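Local atomic coordinates of putative metal-dependent isothiocyanate hydrolase SaxA (Pectobacterium carotovorum, PDB entry 6BRM), a protein that probably hydrolyses isothiocyanates, using a pair of zinc ions held in a metallo-beta-lactamase fold. Residues T158-G163 / V172-R177; T120-D125 / Q176-E181. All blocks are in the same frame, centred on the assembly; numbering follows the deposited sequence.

Going from the N terminus, the first of the elements used here is strand 120-124; strand 148-152 follows beside it, then strand 159-163, and the chain climbs into helix 169-178 before entering strand 182-186. Interaction 1 (158-163 with 172-177) closes the short loop between the third of these elements and the helix. It is nested inside interaction 2 (120-125 with 176-181), whose longer loop reaches back to the earlier strand and ends on the same helix. The two share Q176 and R177 and touch directly: T124 packs against Y160 and S174, and P180 against Y160. Together they seat helix 169-178 across one face of the sheet.

Interaction 1: residues T158-G163 / V172-R177; sequences TIYIAG and VKSLQR
In the beta-alpha-beta unit made by strand 159-163, helix 169-178 and strand 182-186, Y160 is the strand residue that meets the helix, touching S174 and L175. Its CA lies 8.4 Å from the CA of L175, and the phenol ring bridges that gap. CG stands anti to the backbone N (chi1 177°), with CB pointing at the helix; the CD2-CE2 side of the ring meets L175 and the phenol end meets S174. L175 comes in at the rim: its CD2 methyl lies 3.9 Å from Y160 CD2, close to the ring plane, and the two side chains cross at about a right angle. The leucine branch starts off to one side of the strand and needs its outer end to reach the ring. S174 brings its CB to 3.8 Å from Y160 OH and 4.0 Å from Y160 CZ. S174 OG turns back along its own helix and is hydrogen-bonded to P170 O, so the serine offers the tyrosine its methylene as the nearest surface. Against one face of the ring sits A162 CA, two residues further along the strand, 3.7 Å above the plane and offset toward the rim. All three touching side chains are buried, and the contact between them is van der Waals in character. Neighbouring elements pack round the contact: V150, V183 and P180 on Y160, V183 also on L175, and T124 on both Y160 and S174. Just beyond the strand comes D164, a ligand of both zinc ions, with its side chain about 11 Å from that of Y160. This is the usual packing of a crossover helix on the parallel strands it connects, here within the metallo-beta-lactamase fold.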
loop_
_atom_site.group_PDB
_atom_site.type_symbol
_atom_site.label_atom_id
_atom_site.label_comp_id
_atom_site.label_asym_id
_atom_site.label_seq_id
_atom_site.Cartn_x
_atom_site.Cartn_y
_atom_site.Cartn_z
ATOM N N THR B 158 -13.032 -15.886 11.287
ATOM C CA THR B 158 -11.868 -15.256 10.671
ATOM C C THR B 158 -11.447 -14.049 11.502
ATOM O O THR B 158 -12.277 -13.188 11.802
ATOM C CB THR B 158 -12.189 -14.804 9.229
ATOM O OG1 THR B 158 -12.723 -15.909 8.486
ATOM C CG2 THR B 158 -10.940 -14.282 8.524
ATOM N N ILE B 159 -10.163 -13.979 11.858
ATOM C CA ILE B 159 -9.624 -12.858 12.655
ATOM C C ILE B 159 -8.514 -12.153 11.877
ATOM O O ILE B 159 -7.694 -12.806 11.237
ATOM C CB ILE B 159 -9.126 -13.281 14.071
ATOM C CG1 ILE B 159 -8.501 -12.077 14.799
ATOM C CG2 ILE B 159 -8.114 -14.411 14.002
ATOM C CD1 ILE B 159 -8.331 -12.228 16.297
ATOM N N TYR B 160 -8.506 -10.820 11.956
ATOM C CA TYR B 160 -7.509 -9.971 11.297
ATOM C C TYR B 160 -6.800 -9.092 12.326
ATOM O O TYR B 160 -7.411 -8.190 12.888
ATOM C CB TYR B 160 -8.200 -9.104 10.231
ATOM C CG TYR B 160 -7.327 -8.097 9.488
ATOM C CD1 TYR B 160 -5.974 -8.337 9.233
ATOM C CD2 TYR B 160 -7.879 -6.916 8.999
ATOM C CE1 TYR B 160 -5.195 -7.419 8.539
ATOM C CE2 TYR B 160 -7.109 -5.997 8.300
ATOM C CZ TYR B 160 -5.769 -6.252 8.073
ATOM O OH TYR B 160 -5.005 -5.338 7.387
ATOM N N ILE B 161 -5.522 -9.374 12.583
ATOM C CA ILE B 161 -4.665 -8.478 13.360
ATOM C C ILE B 161 -4.017 -7.501 12.381
ATOM O O ILE B 161 -3.103 -7.877 11.646
ATOM C CB ILE B 161 -3.589 -9.249 14.164
ATOM C CG1 ILE B 161 -4.253 -10.108 15.260
ATOM C CG2 ILE B 161 -2.568 -8.289 14.780
ATOM C CD1 ILE B 161 -4.315 -11.585 14.948
ATOM N N ALA B 162 -4.492 -6.255 12.383
ATOM C CA ALA B 162 -4.046 -5.236 11.428
ATOM C C ALA B 162 -2.606 -4.778 11.665
ATOM O O ALA B 162 -1.873 -4.508 10.705
ATOM C CB ALA B 162 -4.985 -4.043 11.453
ATOM N N GLY B 163 -2.212 -4.682 12.938
ATOM C CA GLY B 163 -0.843 -4.326 13.308
ATOM C C GLY B 163 -0.567 -2.842 13.182
ATOM O O GLY B 163 -1.497 -2.026 13.131
ATOM N N VAL B 172 -7.992 -1.354 3.637
ATOM C CA VAL B 172 -9.396 -1.403 3.192
ATOM C C VAL B 172 -9.668 -2.632 2.323
ATOM O O VAL B 172 -10.671 -3.319 2.525
ATOM C CB VAL B 172 -9.810 -0.118 2.426
ATOM C CG1 VAL B 172 -11.245 -0.222 1.900
ATOM C CG2 VAL B 172 -9.665 1.100 3.327
ATOM N N LYS B 173 -8.784 -2.898 1.362
ATOM C CA LYS B 173 -8.897 -4.091 0.504
ATOM C C LYS B 173 -8.825 -5.419 1.266
ATOM O O LYS B 173 -9.406 -6.413 0.827
ATOM C CB LYS B 173 -7.826 -4.079 -0.593
ATOM C CG LYS B 173 -8.067 -3.037 -1.673
ATOM C CD LYS B 173 -6.916 -2.970 -2.665
ATOM C CE LYS B 173 -6.861 -4.182 -3.584
ATOM N NZ LYS B 173 -5.734 -4.085 -4.554
ATOM N N SER B 174 -8.106 -5.436 2.390
ATOM C CA SER B 174 -8.038 -6.619 3.255
ATOM C C SER B 174 -9.359 -6.881 3.981
ATOM O O SER B 174 -9.757 -8.032 4.135
ATOM C CB SER B 174 -6.901 -6.482 4.262
ATOM O OG SER B 174 -5.669 -6.335 3.586
ATOM N N LEU B 175 -10.023 -5.816 4.427
ATOM C CA LEU B 175 -11.372 -5.920 4.999
ATOM C C LEU B 175 -12.380 -6.371 3.943
ATOM O O LEU B 175 -13.260 -7.178 4.233
ATOM C CB LEU B 175 -11.830 -4.582 5.598
ATOM C CG LEU B 175 -11.048 -3.965 6.766
ATOM C CD1 LEU B 175 -11.612 -2.591 7.103
ATOM C CD2 LEU B 175 -11.068 -4.864 7.994
ATOM N N GLN B 176 -12.251 -5.844 2.725
ATOM C CA GLN B 176 -13.142 -6.213 1.614
ATOM C C GLN B 176 -12.919 -7.648 1.135
ATOM O O GLN B 176 -13.885 -8.357 0.848
ATOM C CB GLN B 176 -12.989 -5.239 0.441
ATOM C CG GLN B 176 -13.533 -3.846 0.727
ATOM C CD GLN B 176 -13.283 -2.858 -0.400
ATOM O OE1 GLN B 176 -12.764 -3.215 -1.459
ATOM N NE2 GLN B 176 -13.660 -1.603 -0.178
ATOM N N ARG B 177 -11.661 -8.073 1.057
ATOM C CA ARG B 177 -11.334 -9.433 0.617
ATOM C C ARG B 177 -11.722 -10.475 1.667
ATOM O O ARG B 177 -12.649 -11.257 1.449
ATOM C CB ARG B 177 -9.844 -9.553 0.263
ATOM C CG ARG B 177 -9.409 -10.938 -0.199
ATOM C CD ARG B 177 -7.912 -10.992 -0.457
ATOM N NE ARG B 177 -7.439 -12.354 -0.697
ATOM C CZ ARG B 177 -6.173 -12.695 -0.934
ATOM N NH1 ARG B 177 -5.213 -11.774 -0.971
ATOM N NH2 ARG B 177 -5.860 -13.975 -1.138
#

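Interaction 2: residues T120-D125 / Q176-E181; sequences TIYKTD and QRFKPE
F178 leans over the ring of Y122 at an angle, an oblique aromatic pair with planes 43° apart and centroids 4.4 Å apart. The phenylalanine leads with one corner. Its CE1 stands 3.2 Å above the centre of the Y122 ring and comes within 3.3 Å of Y122 CD2, while F178 CZ lies 3.8 Å from Y122 CB, nearer the root of the tyrosine. T120 CG2, on the same strand, covers the opposite face of the tyrosine ring, 3.3 Å above its plane and toward the rim, so that ring is held between a methyl group and an aromatic corner. In both aromatic residues CG lies beside the backbone N, anti to the carbonyl carbon, and both CB atoms point across the contact, which brings the rings together. R177 adds a third layer. Its extended side chain runs beside F178, with R177 CD 3.5 Å above one face of the phenylalanine ring and F178 CZ under a face of the guanidinium, both displaced toward the rim. At its far end R177 NH2 approaches Y122 CE1 to 3.8 Å, the guanidinium and tyrosine planes 61° apart. NH2 also forms a salt bridge with E112 on the adjacent strand 112-114, while F178 packs on V150 from the strand at the other flank. At K179 the backbone takes a positive phi and leaves the helix, leading into P180 and E181. Y122 and F178 are thus joined by apolar and aromatic contact near the surface, with the arginine's charge directed to E112, a pairing that probably helps keep the guanidinium lying along the phenylalanine.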
loop_
_atom_site.group_PDB
_atom_site.type_symbol
_atom_site.label_atom_id
_atom_site.label_comp_id
_atom_site.label_asym_id
_atom_site.label_seq_id
_atom_site.Cartn_x
_atom_site.Cartn_y
_atom_site.Cartn_z
ATOM N N THR B 120 -4.962 -21.357 7.417
ATOM C CA THR B 120 -4.341 -20.464 6.450
ATOM C C THR B 120 -3.982 -19.170 7.171
ATOM O O THR B 120 -4.805 -18.638 7.921
ATOM C CB THR B 120 -5.304 -20.149 5.287
ATOM O OG1 THR B 120 -5.845 -21.370 4.768
ATOM C CG2 THR B 120 -4.590 -19.407 4.171
ATOM N N ILE B 121 -2.762 -18.674 6.944
ATOM C CA ILE B 121 -2.300 -17.404 7.509
ATOM C C ILE B 121 -1.869 -16.488 6.369
ATOM O O ILE B 121 -0.899 -16.783 5.674
ATOM C CB ILE B 121 -1.125 -17.612 8.495
ATOM C CG1 ILE B 121 -1.612 -18.354 9.745
ATOM C CG2 ILE B 121 -0.500 -16.275 8.896
ATOM C CD1 ILE B 121 -0.497 -18.851 10.643
ATOM N N TYR B 122 -2.587 -15.383 6.186
ATOM C CA TYR B 122 -2.257 -14.396 5.157
ATOM C C TYR B 122 -1.504 -13.217 5.775
ATOM O O TYR B 122 -1.947 -12.662 6.784
ATOM C CB TYR B 122 -3.522 -13.868 4.481
ATOM C CG TYR B 122 -4.391 -14.910 3.810
ATOM C CD1 TYR B 122 -4.169 -15.281 2.482
ATOM C CD2 TYR B 122 -5.463 -15.497 4.487
ATOM C CE1 TYR B 122 -4.975 -16.224 1.853
ATOM C CE2 TYR B 122 -6.277 -16.435 3.868
ATOM C CZ TYR B 122 -6.028 -16.799 2.553
ATOM O OH TYR B 122 -6.832 -17.731 1.939
ATOM N N LYS B 123 -0.383 -12.841 5.154
ATOM C CA LYS B 123 0.408 -11.676 5.550
ATOM C C LYS B 123 -0.078 -10.464 4.754
ATOM O O LYS B 123 -0.196 -10.540 3.530
ATOM C CB LYS B 123 1.897 -11.930 5.273
ATOM C CG LYS B 123 2.837 -10.829 5.748
ATOM C CD LYS B 123 4.311 -11.183 5.557
ATOM C CE LYS B 123 4.746 -11.210 4.096
ATOM N NZ LYS B 123 4.591 -9.888 3.426
ATOM N N THR B 124 -0.333 -9.357 5.458
ATOM C CA THR B 124 -0.918 -8.133 4.891
ATOM C C THR B 124 0.093 -6.986 4.853
ATOM O O THR B 124 0.976 -6.906 5.711
ATOM C CB THR B 124 -2.102 -7.661 5.755
ATOM O OG1 THR B 124 -2.907 -8.783 6.131
ATOM C CG2 THR B 124 -2.959 -6.646 5.011
ATOM N N ASP B 125 -0.045 -6.094 3.872
ATOM C CA ASP B 125 0.821 -4.915 3.770
ATOM C C ASP B 125 0.117 -3.720 4.394
ATOM O O ASP B 125 -1.005 -3.406 4.022
ATOM C CB ASP B 125 1.184 -4.610 2.309
ATOM C CG ASP B 125 2.334 -3.600 2.182
ATOM O OD1 ASP B 125 3.419 -3.844 2.749
ATOM O OD2 ASP B 125 2.154 -2.564 1.509
ATOM N N GLN B 176 -12.251 -5.844 2.725
ATOM C CA GLN B 176 -13.142 -6.213 1.614
ATOM C C GLN B 176 -12.919 -7.648 1.135
ATOM O O GLN B 176 -13.885 -8.357 0.848
ATOM C CB GLN B 176 -12.989 -5.239 0.441
ATOM C CG GLN B 176 -13.533 -3.846 0.727
ATOM C CD GLN B 176 -13.283 -2.858 -0.400
ATOM O OE1 GLN B 176 -12.764 -3.215 -1.459
ATOM N NE2 GLN B 176 -13.660 -1.603 -0.178
ATOM N N ARG B 177 -11.661 -8.073 1.057
ATOM C CA ARG B 177 -11.334 -9.433 0.617
ATOM C C ARG B 177 -11.722 -10.475 1.667
ATOM O O ARG B 177 -12.649 -11.257 1.449
ATOM C CB ARG B 177 -9.844 -9.553 0.263
ATOM C CG ARG B 177 -9.409 -10.938 -0.199
ATOM C CD ARG B 177 -7.912 -10.992 -0.457
ATOM N NE ARG B 177 -7.439 -12.354 -0.697
ATOM C CZ ARG B 177 -6.173 -12.695 -0.934
ATOM N NH1 ARG B 177 -5.213 -11.774 -0.971
ATOM N NH2 ARG B 177 -5.860 -13.975 -1.138
ATOM N N PHE B 178 -11.017 -10.479 2.800
ATOM C CA PHE B 178 -11.143 -11.555 3.797
ATOM C C PHE B 178 -12.397 -11.449 4.674
ATOM O O PHE B 178 -12.822 -12.456 5.246
ATOM C CB PHE B 178 -9.893 -11.629 4.679
ATOM C CG PHE B 178 -8.618 -11.825 3.907
ATOM C CD1 PHE B 178 -8.302 -13.066 3.370
ATOM C CD2 PHE B 178 -7.737 -10.767 3.706
ATOM C CE1 PHE B 178 -7.130 -13.250 2.651
ATOM C CE2 PHE B 178 -6.562 -10.945 2.992
ATOM C CZ PHE B 178 -6.257 -12.189 2.462
ATOM N N LYS B 179 -12.967 -10.243 4.782
ATOM C CA LYS B 179 -14.227 -9.995 5.508
ATOM C C LYS B 179 -14.235 -10.567 6.933
ATOM O O LYS B 179 -15.056 -11.434 7.253
ATOM C CB LYS B 179 -15.426 -10.513 4.696
ATOM C CG LYS B 179 -15.522 -9.916 3.295
ATOM C CD LYS B 179 -16.958 -9.667 2.854
ATOM C CE LYS B 179 -17.528 -8.399 3.476
ATOM N NZ LYS B 179 -18.828 -8.002 2.870
ATOM N N PRO B 180 -13.315 -10.084 7.793
ATOM C CA PRO B 180 -13.190 -10.671 9.128
ATOM C C PRO B 180 -14.341 -10.290 10.051
ATOM O O PRO B 180 -14.779 -9.140 10.039
ATOM C CB PRO B 180 -11.870 -10.081 9.660
ATOM C CG PRO B 180 -11.272 -9.294 8.539
ATOM C CD PRO B 180 -12.396 -8.944 7.627
ATOM N N GLU B 181 -14.822 -11.252 10.834
ATOM C CA GLU B 181 -15.774 -10.967 11.914
ATOM C C GLU B 181 -15.079 -10.254 13.088
ATOM O O GLU B 181 -15.725 -9.528 13.840
ATOM C CB GLU B 181 -16.466 -12.250 12.405
ATOM C CG GLU B 181 -17.369 -12.927 11.373
ATOM C CD GLU B 181 -16.726 -14.135 10.704
ATOM O OE1 GLU B 181 -16.798 -15.246 11.275
ATOM O OE2 GLU B 181 -16.162 -13.979 9.599
#